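Local coordinates for hypothetical protein TM1012 (Thermotoga maritima, PDB 2EWR), which is of unknown function but is probably a nucleotidyltransferase, related in sequence to aminoglycoside 2''-adenylyltransferases and to the DNA polymerase beta-like superfamily, at residues Leu19-Lys24 and Asp98-Glu103; Trp36-Ser41 and Met135-Leu140. All coordinates share one frame; numbering follows the deposited sequence.

Contact 1 (Leu19-Lys24 and Asp98-Glu103)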
loop_
_atom_site.group_PDB
_atom_site.type_symbol
_atom_site.label_atom_id
_atom_site.label_comp_id
_atom_site.label_asym_id
_atom_site.label_seq_id
_atom_site.Cartn_x
_atom_site.Cartn_y
_atom_site.Cartn_z
ATOM N N LEU A 19 12.384 -8.072 2.317
ATOM C CA LEU A 19 12.945 -7.924 0.987
ATOM C C LEU A 19 12.635 -9.163 0.134
ATOM O O LEU A 19 12.296 -9.066 -1.054
ATOM C CB LEU A 19 14.450 -7.731 1.052
ATOM C CG LEU A 19 15.144 -7.486 -0.277
ATOM C CD1 LEU A 19 14.625 -6.186 -0.948
ATOM C CD2 LEU A 19 16.615 -7.405 -0.069
ATOM N N ARG A 20 12.766 -10.338 0.742
ATOM C CA ARG A 20 12.475 -11.561 0.009
ATOM C C ARG A 20 11.004 -11.689 -0.424
ATOM O O ARG A 20 10.706 -12.137 -1.522
ATOM C CB ARG A 20 12.913 -12.792 0.778
ATOM C CG ARG A 20 14.422 -12.878 0.976
ATOM C CD ARG A 20 14.822 -14.249 1.532
ATOM N NE ARG A 20 14.081 -14.646 2.731
ATOM C CZ ARG A 20 14.473 -14.447 3.984
ATOM N NH1 ARG A 20 15.616 -13.814 4.264
ATOM N NH2 ARG A 20 13.700 -14.882 4.984
ATOM N N VAL A 21 10.074 -11.320 0.455
ATOM C CA VAL A 21 8.666 -11.350 0.065
ATOM C C VAL A 21 8.376 -10.258 -0.987
ATOM O O VAL A 21 7.657 -10.475 -1.957
ATOM C CB VAL A 21 7.762 -11.267 1.283
ATOM C CG1 VAL A 21 6.285 -10.981 0.902
ATOM C CG2 VAL A 21 7.831 -12.548 2.074
ATOM N N LEU A 22 8.967 -9.077 -0.826
ATOM C CA LEU A 22 8.830 -8.053 -1.835
ATOM C C LEU A 22 9.289 -8.530 -3.222
ATOM O O LEU A 22 8.596 -8.312 -4.205
ATOM C CB LEU A 22 9.606 -6.797 -1.445
ATOM C CG LEU A 22 9.562 -5.627 -2.404
ATOM C CD1 LEU A 22 8.130 -5.160 -2.644
ATOM C CD2 LEU A 22 10.431 -4.479 -1.913
ATOM N N ARG A 23 10.419 -9.234 -3.279
ATOM C CA ARG A 23 10.862 -9.853 -4.509
ATOM C C ARG A 23 9.872 -10.862 -5.052
ATOM O O ARG A 23 9.586 -10.879 -6.244
ATOM C CB ARG A 23 12.246 -10.483 -4.314
ATOM C CG ARG A 23 12.692 -11.388 -5.469
ATOM C CD ARG A 23 12.734 -10.710 -6.806
ATOM N NE ARG A 23 13.901 -9.850 -6.966
ATOM C CZ ARG A 23 14.284 -9.310 -8.115
ATOM N NH1 ARG A 23 13.544 -9.484 -9.208
ATOM N NH2 ARG A 23 15.367 -8.570 -8.185
ATOM N N LYS A 24 9.307 -11.715 -4.204
ATOM C CA LYS A 24 8.288 -12.644 -4.694
ATOM C C LYS A 24 7.063 -11.944 -5.283
ATOM O O LYS A 24 6.532 -12.378 -6.300
ATOM C CB LYS A 24 7.872 -13.620 -3.589
ATOM C CG LYS A 24 8.946 -14.567 -3.162
ATOM C CD LYS A 24 8.455 -15.586 -2.162
ATOM C CE LYS A 24 9.504 -16.644 -1.958
ATOM N NZ LYS A 24 9.052 -17.810 -1.134
ATOM N N ASP A 98 5.242 -16.610 3.070
ATOM C CA ASP A 98 6.300 -16.883 4.030
ATOM C C ASP A 98 6.040 -16.222 5.384
ATOM O O ASP A 98 6.912 -15.624 5.990
ATOM C CB ASP A 98 7.634 -16.544 3.428
ATOM C CG ASP A 98 7.915 -17.389 2.176
ATOM O OD1 ASP A 98 7.702 -18.652 2.215
ATOM O OD2 ASP A 98 8.300 -16.795 1.143
ATOM N N GLY A 99 4.806 -16.357 5.854
ATOM C CA GLY A 99 4.449 -15.834 7.158
ATOM C C GLY A 99 4.208 -14.348 7.279
ATOM O O GLY A 99 3.922 -13.844 8.382
ATOM N N ILE A 100 4.354 -13.632 6.160
ATOM C CA ILE A 100 4.132 -12.199 6.103
ATOM C C ILE A 100 2.785 -11.897 5.457
ATOM O O ILE A 100 2.484 -12.383 4.368
ATOM C CB ILE A 100 5.275 -11.503 5.376
ATOM C CG1 ILE A 100 6.549 -11.629 6.235
ATOM C CG2 ILE A 100 4.937 -10.030 5.107
ATOM C CD1 ILE A 100 7.804 -11.104 5.539
ATOM N N LYS A 101 1.963 -11.117 6.150
ATOM C CA LYS A 101 0.692 -10.709 5.628
ATOM C C LYS A 101 0.828 -9.603 4.575
ATOM O O LYS A 101 1.582 -8.660 4.774
ATOM C CB LYS A 101 -0.190 -10.217 6.748
ATOM C CG LYS A 101 -0.644 -11.318 7.643
ATOM C CD LYS A 101 -1.517 -10.750 8.744
ATOM N N VAL A 102 0.127 -9.761 3.467
ATOM C CA VAL A 102 0.082 -8.768 2.395
ATOM C C VAL A 102 -1.389 -8.347 2.255
ATOM O O VAL A 102 -2.252 -9.177 1.918
ATOM C CB VAL A 102 0.594 -9.349 1.103
ATOM C CG1 VAL A 102 0.708 -8.246 0.038
ATOM C CG2 VAL A 102 1.947 -10.036 1.310
ATOM N N GLU A 103 -1.649 -7.088 2.551
ATOM C CA GLU A 103 -3.008 -6.544 2.490
ATOM C C GLU A 103 -3.225 -5.932 1.125
ATOM O O GLU A 103 -2.482 -5.013 0.730
ATOM C CB GLU A 103 -3.211 -5.506 3.587
ATOM C CG GLU A 103 -2.789 -5.987 4.983
ATOM C CD GLU A 103 -3.569 -7.174 5.450
ATOM O OE1 GLU A 103 -4.780 -7.184 5.229
ATOM O OE2 GLU A 103 -2.975 -8.093 6.041
#

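Contact 2 (Trp36-Ser41 and Met135-Leu140). With EDO (1,2-ethanediol), chain F; EDO (1,2-ethanediol), chain E.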
loop_
_atom_site.group_PDB
_atom_site.type_symbol
_atom_site.label_atom_id
_atom_site.label_comp_id
_atom_site.label_asym_id
_atom_site.label_seq_id
_atom_site.Cartn_x
_atom_site.Cartn_y
_atom_site.Cartn_z
ATOM N N TRP A 36 -0.539 -0.940 -9.410
ATOM C CA TRP A 36 -0.302 -1.217 -7.980
ATOM C C TRP A 36 0.741 -0.272 -7.411
ATOM O O TRP A 36 1.632 0.277 -8.122
ATOM C CB TRP A 36 0.113 -2.667 -7.741
ATOM C CG TRP A 36 1.436 -3.099 -8.318
ATOM C CD1 TRP A 36 1.731 -3.323 -9.644
ATOM C CD2 TRP A 36 2.635 -3.422 -7.605
ATOM N NE1 TRP A 36 3.037 -3.704 -9.791
ATOM C CE2 TRP A 36 3.609 -3.819 -8.562
ATOM C CE3 TRP A 36 2.982 -3.451 -6.250
ATOM C CZ2 TRP A 36 4.912 -4.189 -8.210
ATOM C CZ3 TRP A 36 4.274 -3.845 -5.908
ATOM C CH2 TRP A 36 5.213 -4.218 -6.887
ATOM N N VAL A 37 0.648 -0.099 -6.105
ATOM C CA VAL A 37 1.622 0.685 -5.398
ATOM C C VAL A 37 1.774 0.137 -4.001
ATOM O O VAL A 37 0.792 -0.233 -3.370
ATOM C CB VAL A 37 1.221 2.192 -5.390
ATOM C CG1 VAL A 37 -0.059 2.437 -4.647
ATOM C CG2 VAL A 37 2.309 3.027 -4.840
ATOM N N VAL A 38 3.001 0.115 -3.500
ATOM C CA VAL A 38 3.239 -0.226 -2.134
ATOM C C VAL A 38 2.968 1.027 -1.275
ATOM O O VAL A 38 3.349 2.124 -1.642
ATOM C CB VAL A 38 4.676 -0.701 -1.936
ATOM C CG1 VAL A 38 4.970 -1.028 -0.492
ATOM C CG2 VAL A 38 4.951 -1.893 -2.847
ATOM N N THR A 39 2.251 0.852 -0.167
ATOM C CA THR A 39 1.911 1.925 0.746
ATOM C C THR A 39 2.275 1.586 2.183
ATOM O O THR A 39 2.695 0.470 2.490
ATOM C CB THR A 39 0.396 2.269 0.684
ATOM O OG1 THR A 39 -0.376 1.270 1.389
ATOM C CG2 THR A 39 -0.077 2.335 -0.792
ATOM N N GLY A 40 2.145 2.560 3.069
ATOM C CA GLY A 40 2.333 2.262 4.454
ATOM C C GLY A 40 3.780 1.971 4.767
ATOM O O GLY A 40 4.693 2.457 4.125
ATOM N N SER A 41 3.981 1.232 5.838
ATOM C CA SER A 41 5.299 1.116 6.429
ATOM C C SER A 41 6.384 0.677 5.463
ATOM O O SER A 41 7.484 1.195 5.493
ATOM C CB SER A 41 5.268 0.188 7.652
ATOM O OG SER A 41 4.962 -1.148 7.291
HETATM N N MSE A 135 15.095 -4.109 -8.652
HETATM C CA MSE A 135 13.661 -3.948 -8.820
HETATM C C MSE A 135 13.257 -2.484 -8.863
HETATM O O MSE A 135 13.792 -1.674 -8.126
HETATM C CB MSE A 135 12.918 -4.594 -7.661
HETATM C CG MSE A 135 13.275 -6.050 -7.400
HETATM SE SE MSE A 135 12.214 -6.725 -5.938
HETATM C CE MSE A 135 13.498 -6.561 -4.521
ATOM N N LYS A 136 12.266 -2.164 -9.657
ATOM C CA LYS A 136 11.714 -0.816 -9.687
ATOM C C LYS A 136 10.345 -0.906 -8.984
ATOM O O LYS A 136 9.360 -1.404 -9.549
ATOM C CB LYS A 136 11.572 -0.289 -11.116
ATOM C CG LYS A 136 11.122 1.123 -11.177
ATOM C CD LYS A 136 10.811 1.538 -12.610
ATOM N N ILE A 137 10.293 -0.485 -7.733
ATOM C CA ILE A 137 9.075 -0.661 -6.930
ATOM C C ILE A 137 8.218 0.598 -6.936
ATOM O O ILE A 137 8.722 1.687 -6.604
ATOM C CB ILE A 137 9.456 -1.011 -5.474
ATOM C CG1 ILE A 137 10.371 -2.254 -5.404
ATOM C CG2 ILE A 137 8.224 -1.161 -4.599
ATOM C CD1 ILE A 137 9.746 -3.519 -5.950
ATOM N N PRO A 138 6.930 0.471 -7.267
ATOM C CA PRO A 138 6.036 1.616 -7.158
ATOM C C PRO A 138 5.665 1.839 -5.704
ATOM O O PRO A 138 5.244 0.893 -5.004
ATOM C CB PRO A 138 4.850 1.215 -8.025
ATOM C CG PRO A 138 4.823 -0.285 -7.891
ATOM C CD PRO A 138 6.217 -0.737 -7.750
ATOM N N VAL A 139 5.841 3.083 -5.249
ATOM C CA VAL A 139 5.513 3.474 -3.888
ATOM C C VAL A 139 4.697 4.764 -3.911
ATOM O O VAL A 139 4.641 5.496 -4.895
ATOM C CB VAL A 139 6.780 3.687 -3.041
ATOM C CG1 VAL A 139 7.587 2.392 -2.957
ATOM C CG2 VAL A 139 7.665 4.840 -3.641
ATOM N N LEU A 140 3.993 5.000 -2.811
ATOM C CA LEU A 140 3.083 6.133 -2.776
ATOM C C LEU A 140 3.771 7.367 -2.213
ATOM O O LEU A 140 4.534 7.297 -1.254
ATOM C CB LEU A 140 1.863 5.750 -1.941
ATOM C CG LEU A 140 0.647 6.660 -1.970
ATOM C CD1 LEU A 140 0.123 6.882 -3.364
ATOM C CD2 LEU A 140 -0.440 6.030 -1.098
HETATM C C1 EDO F . 4.033 0.105 -11.875
HETATM O O1 EDO F . 3.559 0.142 -13.204
HETATM C C2 EDO F . 2.958 -0.642 -11.142
HETATM O O2 EDO F . 1.985 0.297 -10.797
HETATM C C1 EDO E . 6.261 -2.407 -12.720
HETATM O O1 EDO E . 6.872 -3.522 -13.388
HETATM C C2 EDO E . 6.962 -2.017 -11.423
HETATM O O2 EDO E . 7.576 -0.716 -11.559
#

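Contact 1 (Leu19-Lys24 and Asp98-Glu103)
Lys24 NZ meets Asp98 OD2 at 2.6 Å, a short salt bridge between the helix 16-29 and the turn that leads into strand 100-110. The ammonium comes in on the syn lone pair of OD2, the side that faces the other carboxylate oxygen; Asp98 OD1 stays farther off, 3.7 Å from Lys24 NZ, so one oxygen carries the bond. Lys24 reaches it with its chain fully extended beyond CG, and the two side chains cross at about a right angle, Lys24 CE also passing 3.3 Å from Asp98 OD2. Both residues are exposed, which places the ion pair at the solvent side of an otherwise apolar contact. The guanidinium of Arg20 lies nearby, its NE 6.4 Å from Asp98 OD2, too far to bond, and may add to the field around the carboxylate.

Beneath the salt bridge, Val21 is the buried helix residue that faces the strand. Val21 CG2, set anti to the carbonyl carbon, lies 3.8 Å from Ile100 CD1, the two side chains sliding past each other in opposite directions. Val21 CG2 also lies 4.2 Å from Asp98 CB, so the aspartate adds its aliphatic carbon to the apolar patch. The other branch, Val21 CG1, lies anti to the backbone N (chi1 167°) and is directed along the strand to a looser contact with Val102 CG2 at 4.5 Å. Helix 16-29 thus packs on one face of the mixed sheet: Val21 also touches Ile97 of strand 88-97 and Ile56 of strand 56-60, the two strands that flank strand 100-110.

Contact 2 (Trp36-Ser41 and Met135-Leu140)
Pro138 and Trp36 meet in a CH-pi contact beside a single parallel-type beta bridge, Val38 with Val139, where strand 36-39, at the border of the mixed sheet, touches strand 135-140 of the two-stranded hairpin. The strand axes cross at 65°, which probably limits the pairing to this one bridge. Pro138 CG lies over the centre of the tryptophan six-membered ring, 3.7 Å from its centroid and 8° off the ring normal, while Pro138 CD rests above the outer carbons, 3.7 Å from Trp36 CZ2. The indole gets there because Trp36 CG sits between its backbone N and carbonyl carbon (chi1 65°), folding the ring back over the proline. An alanine in place of Trp36 would remove this ring and would probably leave the CG and CD face of Pro138 without its apolar cover.

Leu140 closes the other end: its CD2 lies 3.7 Å from Thr39 CG2, the two side chains side by side and pointing the same way. Between these ends, Val38 N donates to Pro138 O at 2.8 Å, and Leu140 N gives a weak bond to Val38 O. The ethanediol of chain F, probably from the crystallisation liquor, bridges the backbone of Trp36: its O2 accepts from Trp36 N and donates to Trp36 O at 2.7 Å.

Overall arrangement
The centres of contacts 1 and 2 lie about 13 Å apart, and their segments alternate along the chain: 19-24, 36-41, 98-103, 135-140. Strand 36-39 is the next element after helix 16-29, and both contacts reach the five-stranded mixed sheet, contact 1 at strand 100-110 and contact 2 at the border strand 36-39. The helix also joins them directly: Leu22 packs on Ile137, while Leu19 and Arg23 pack on the selenomethionine Met135. One helix therefore bridges the sheet and the hairpin 127-140, tying distant parts of the sequence into one compact unit, consistent with a nucleotidyltransferase domain built round a mixed sheet.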